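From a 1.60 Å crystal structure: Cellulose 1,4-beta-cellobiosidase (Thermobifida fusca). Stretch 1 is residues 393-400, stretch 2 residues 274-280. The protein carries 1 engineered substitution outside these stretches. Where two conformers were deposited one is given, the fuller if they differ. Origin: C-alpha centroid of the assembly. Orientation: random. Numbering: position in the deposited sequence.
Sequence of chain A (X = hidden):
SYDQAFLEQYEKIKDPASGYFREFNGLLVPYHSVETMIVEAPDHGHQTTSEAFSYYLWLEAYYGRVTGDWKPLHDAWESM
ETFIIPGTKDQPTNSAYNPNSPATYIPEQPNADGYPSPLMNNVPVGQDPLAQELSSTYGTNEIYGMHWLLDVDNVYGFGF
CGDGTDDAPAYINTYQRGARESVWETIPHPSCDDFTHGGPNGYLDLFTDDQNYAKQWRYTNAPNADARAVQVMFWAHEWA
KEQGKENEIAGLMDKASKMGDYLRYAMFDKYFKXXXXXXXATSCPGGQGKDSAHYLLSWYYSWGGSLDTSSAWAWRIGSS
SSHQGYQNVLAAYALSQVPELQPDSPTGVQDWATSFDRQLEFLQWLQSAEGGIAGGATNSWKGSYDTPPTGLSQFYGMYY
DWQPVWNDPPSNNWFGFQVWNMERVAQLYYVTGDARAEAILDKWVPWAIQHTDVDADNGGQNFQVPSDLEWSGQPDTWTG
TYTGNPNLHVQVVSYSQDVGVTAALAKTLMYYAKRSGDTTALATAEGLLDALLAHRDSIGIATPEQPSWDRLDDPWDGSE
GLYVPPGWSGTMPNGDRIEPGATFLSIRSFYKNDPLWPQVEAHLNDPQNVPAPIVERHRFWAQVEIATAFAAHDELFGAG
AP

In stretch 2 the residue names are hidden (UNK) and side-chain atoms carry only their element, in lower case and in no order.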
# COMPACT_ATOMS: atom_id res chain seq x y z
N SER A 393 22.32 -1.66 12.77
CA SER A 393 22.08 -0.23 12.60
C SER A 393 20.77 0.26 13.22
O SER A 393 19.74 -0.40 13.20
CB SER A 393 22.08 0.12 11.09
OG SER A 393 22.15 1.50 10.89
N GLN A 394 20.75 1.52 13.67
CA GLN A 394 19.56 2.11 14.26
C GLN A 394 19.22 3.48 13.65
O GLN A 394 20.10 4.21 13.12
CB GLN A 394 19.68 2.23 15.74
CG GLN A 394 19.68 0.88 16.42
CD GLN A 394 19.74 1.04 17.92
OE1 GLN A 394 20.81 1.34 18.42
NE2 GLN A 394 18.65 0.90 18.62
N PHE A 395 17.96 3.82 13.78
CA PHE A 395 17.43 5.15 13.36
C PHE A 395 16.45 5.48 14.49
O PHE A 395 15.38 4.88 14.63
CB PHE A 395 16.74 5.05 12.02
CG PHE A 395 16.09 6.33 11.59
CD1 PHE A 395 16.79 7.26 10.97
CD2 PHE A 395 14.74 6.53 11.73
CE1 PHE A 395 16.20 8.46 10.52
CE2 PHE A 395 14.09 7.69 11.39
CZ PHE A 395 14.86 8.67 10.73
N TYR A 396 16.75 6.52 15.28
CA TYR A 396 15.92 6.94 16.38
C TYR A 396 15.54 5.78 17.29
O TYR A 396 14.39 5.63 17.72
CB TYR A 396 14.73 7.80 15.90
CG TYR A 396 15.04 9.16 15.39
CD1 TYR A 396 14.86 10.24 16.21
CD2 TYR A 396 15.56 9.39 14.14
CE1 TYR A 396 15.20 11.49 15.78
CE2 TYR A 396 15.91 10.62 13.69
CZ TYR A 396 15.75 11.67 14.54
OH TYR A 396 16.01 12.95 14.06
N GLY A 397 16.50 4.92 17.49
CA GLY A 397 16.30 3.76 18.39
C GLY A 397 15.57 2.56 17.78
O GLY A 397 15.39 1.54 18.48
N MET A 398 15.06 2.71 16.58
CA MET A 398 14.52 1.61 15.80
C MET A 398 15.61 0.89 15.04
O MET A 398 16.73 1.42 14.87
CB MET A 398 13.39 2.16 14.88
CG MET A 398 12.26 2.69 15.62
SD MET A 398 10.78 2.83 14.54
CE MET A 398 11.45 4.07 13.42
N TYR A 399 15.30 -0.35 14.61
CA TYR A 399 16.28 -1.19 14.05
C TYR A 399 16.19 -1.32 12.58
O TYR A 399 15.09 -1.64 12.08
CB TYR A 399 16.18 -2.59 14.69
CG TYR A 399 16.50 -2.50 16.20
CD1 TYR A 399 17.78 -2.40 16.61
CD2 TYR A 399 15.47 -2.44 17.11
CE1 TYR A 399 18.07 -2.25 17.97
CE2 TYR A 399 15.75 -2.29 18.46
CZ TYR A 399 17.06 -2.22 18.85
OH TYR A 399 17.40 -2.03 20.20
N TYR A 400 17.30 -1.22 11.85
CA TYR A 400 17.31 -1.38 10.39
C TYR A 400 16.77 -2.73 9.97
O TYR A 400 17.17 -3.77 10.48
CB TYR A 400 18.74 -1.20 9.83
CG TYR A 400 18.82 -1.57 8.38
CD1 TYR A 400 18.15 -0.80 7.43
CD2 TYR A 400 19.52 -2.63 7.92
CE1 TYR A 400 18.14 -1.12 6.10
CE2 TYR A 400 19.61 -2.95 6.61
CZ TYR A 400 18.87 -2.23 5.63
OH TYR A 400 18.89 -2.53 4.27
N UNK A 274 6.72 2.80 23.91
CA UNK A 274 7.66 3.85 23.71
C UNK A 274 8.66 3.46 22.62
O UNK A 274 9.19 2.33 22.57
c UNK A 274 11.20 6.32 26.48
n UNK A 274 10.61 7.68 26.59
c UNK A 274 8.47 4.05 24.98
c UNK A 274 10.15 5.23 26.38
c UNK A 274 9.52 5.15 24.96
N UNK A 275 8.94 4.41 21.74
CA UNK A 275 9.93 4.16 20.71
C UNK A 275 11.34 4.17 21.19
O UNK A 275 11.77 5.08 21.94
c UNK A 275 7.98 4.01 18.28
c UNK A 275 10.97 4.90 18.55
c UNK A 275 8.44 5.26 18.98
c UNK A 275 9.85 5.18 19.56
N UNK A 276 12.08 3.14 20.83
CA UNK A 276 13.53 3.18 20.94
C UNK A 276 14.04 2.10 21.87
O UNK A 276 13.62 2.02 22.99
N UNK A 277 14.98 1.33 21.34
CA UNK A 277 15.59 0.18 22.05
C UNK A 277 14.50 -0.64 22.75
O UNK A 277 14.57 -1.04 23.91
n UNK A 277 17.88 2.80 22.53
c UNK A 277 17.72 1.52 22.22
o UNK A 277 18.28 1.03 21.30
c UNK A 277 16.64 0.73 22.99
N UNK A 278 13.43 -0.92 21.98
CA UNK A 278 12.23 -1.51 22.53
C UNK A 278 12.40 -2.98 22.35
O UNK A 278 11.86 -3.60 21.39
c UNK A 278 11.00 -0.99 21.78
s UNK A 278 9.41 -1.49 22.46
N UNK A 279 13.08 -3.61 23.35
CA UNK A 279 13.51 -4.99 23.23
C UNK A 279 12.94 -5.68 24.47
O UNK A 279 13.22 -5.24 25.59
c UNK A 279 15.03 -5.13 23.19
c UNK A 279 15.57 -4.47 21.95
c UNK A 279 15.45 -6.57 23.18
N UNK A 280 12.16 -6.73 24.26
CA UNK A 280 11.51 -7.46 25.35
C UNK A 280 10.09 -6.94 25.52
O UNK A 280 9.87 -5.84 26.01
O HOH W 1 13.29 -0.20 19.15

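Position 274 carries five side-chain atoms: four carbons in an unbranched row, ending in a nitrogen. The chain is extended through its first three torsions and turns only at the last, near 77°. It touches nothing on stretch 1. A four-carbon chain with a terminal amine is lysine, so this is Lys274.

Position 275 has four side-chain carbons and no heteroatom. The chain forks at its first carbon, and one arm is two carbons long. The one-carbon arm approaches stretch 1, 3.6 Å from Tyr396 O and 3.9 Å from Met398 CG. A beta-branched side chain of four carbons is isoleucine. In Ile275 that arm is CG2, and its contact with Met398 is apolar.

Position 276 has no side-chain atoms. Its CA lies 3.8 Å from the CA of Gly397, the closest pair of CA atoms across the two stretches. The same CA makes a CA-H...O contact with Gly397 O at 3.5 Å. With phi 119° and psi 127°, a CB would be jammed against the carbonyl oxygen of Ile275. The residue is glycine, Gly276.

Position 277 has four side-chain atoms: two carbons, the second bearing one oxygen and one nitrogen. That is a short planar amide or its isostere, and the nitrogen settles it as an amide. The oxygen sits 2.7 Å from Gln394 NE2. The residue is asparagine. Asn277 OD1 accepts a hydrogen bond from Gln394 NE2, with an angle of 164° at the hydrogen. Asn277 N also donates to Gly397 O, 2.9 Å away.

Position 278 has one carbon followed by one sulfur. The closest side-chain approach is the CB at 278 to Tyr399 CE2, 5.9 Å. Its backbone N lies near the plane of the Tyr399 ring, at the edge, 4.4 Å from Tyr399 CE2. One carbon then sulfur is cysteine, Cys278, which is bonded covalently to a group elsewhere in the structure.

Position 279 has three carbons, one carrying the other two. One of the outer carbons comes 3.5 Å from Tyr399 OH and 4.1 Å from Tyr399 CZ. This short fork is valine, Val279, and the carbon in contact is CG2.

Position 280 has no side-chain atoms and does not reach stretch 1. At phi 96° and psi 107° a CB would press on the carbonyl oxygen of Val279. It is Gly280.

The contact is centred on the type I' turn from Phe395 to Met398. Gly397 has positive phi, and a CB there would lie 2.6 Å from Gly276 CA, so the absence of a side chain at Gly397 leaves room for Gly276; Gly276 is glycine on account of its own backbone angles. Gly397 O is the hub. It accepts from Asn277 N, and it accepts from water 1, whose O is 2.8 Å from Gly397 O; that same water O accepts from Cys278 N at 2.9 Å. Gln394 NE2 adds a weak bond to Gly397 O at 3.3 Å, besides its bond to Asn277 OD1. Apolar contacts flank this polar centre: Ile275 with Met398, and Val279 with Tyr399. Together the stretches bury 293 Å².

Stretch 2, residues 274-280: KIGNCVG
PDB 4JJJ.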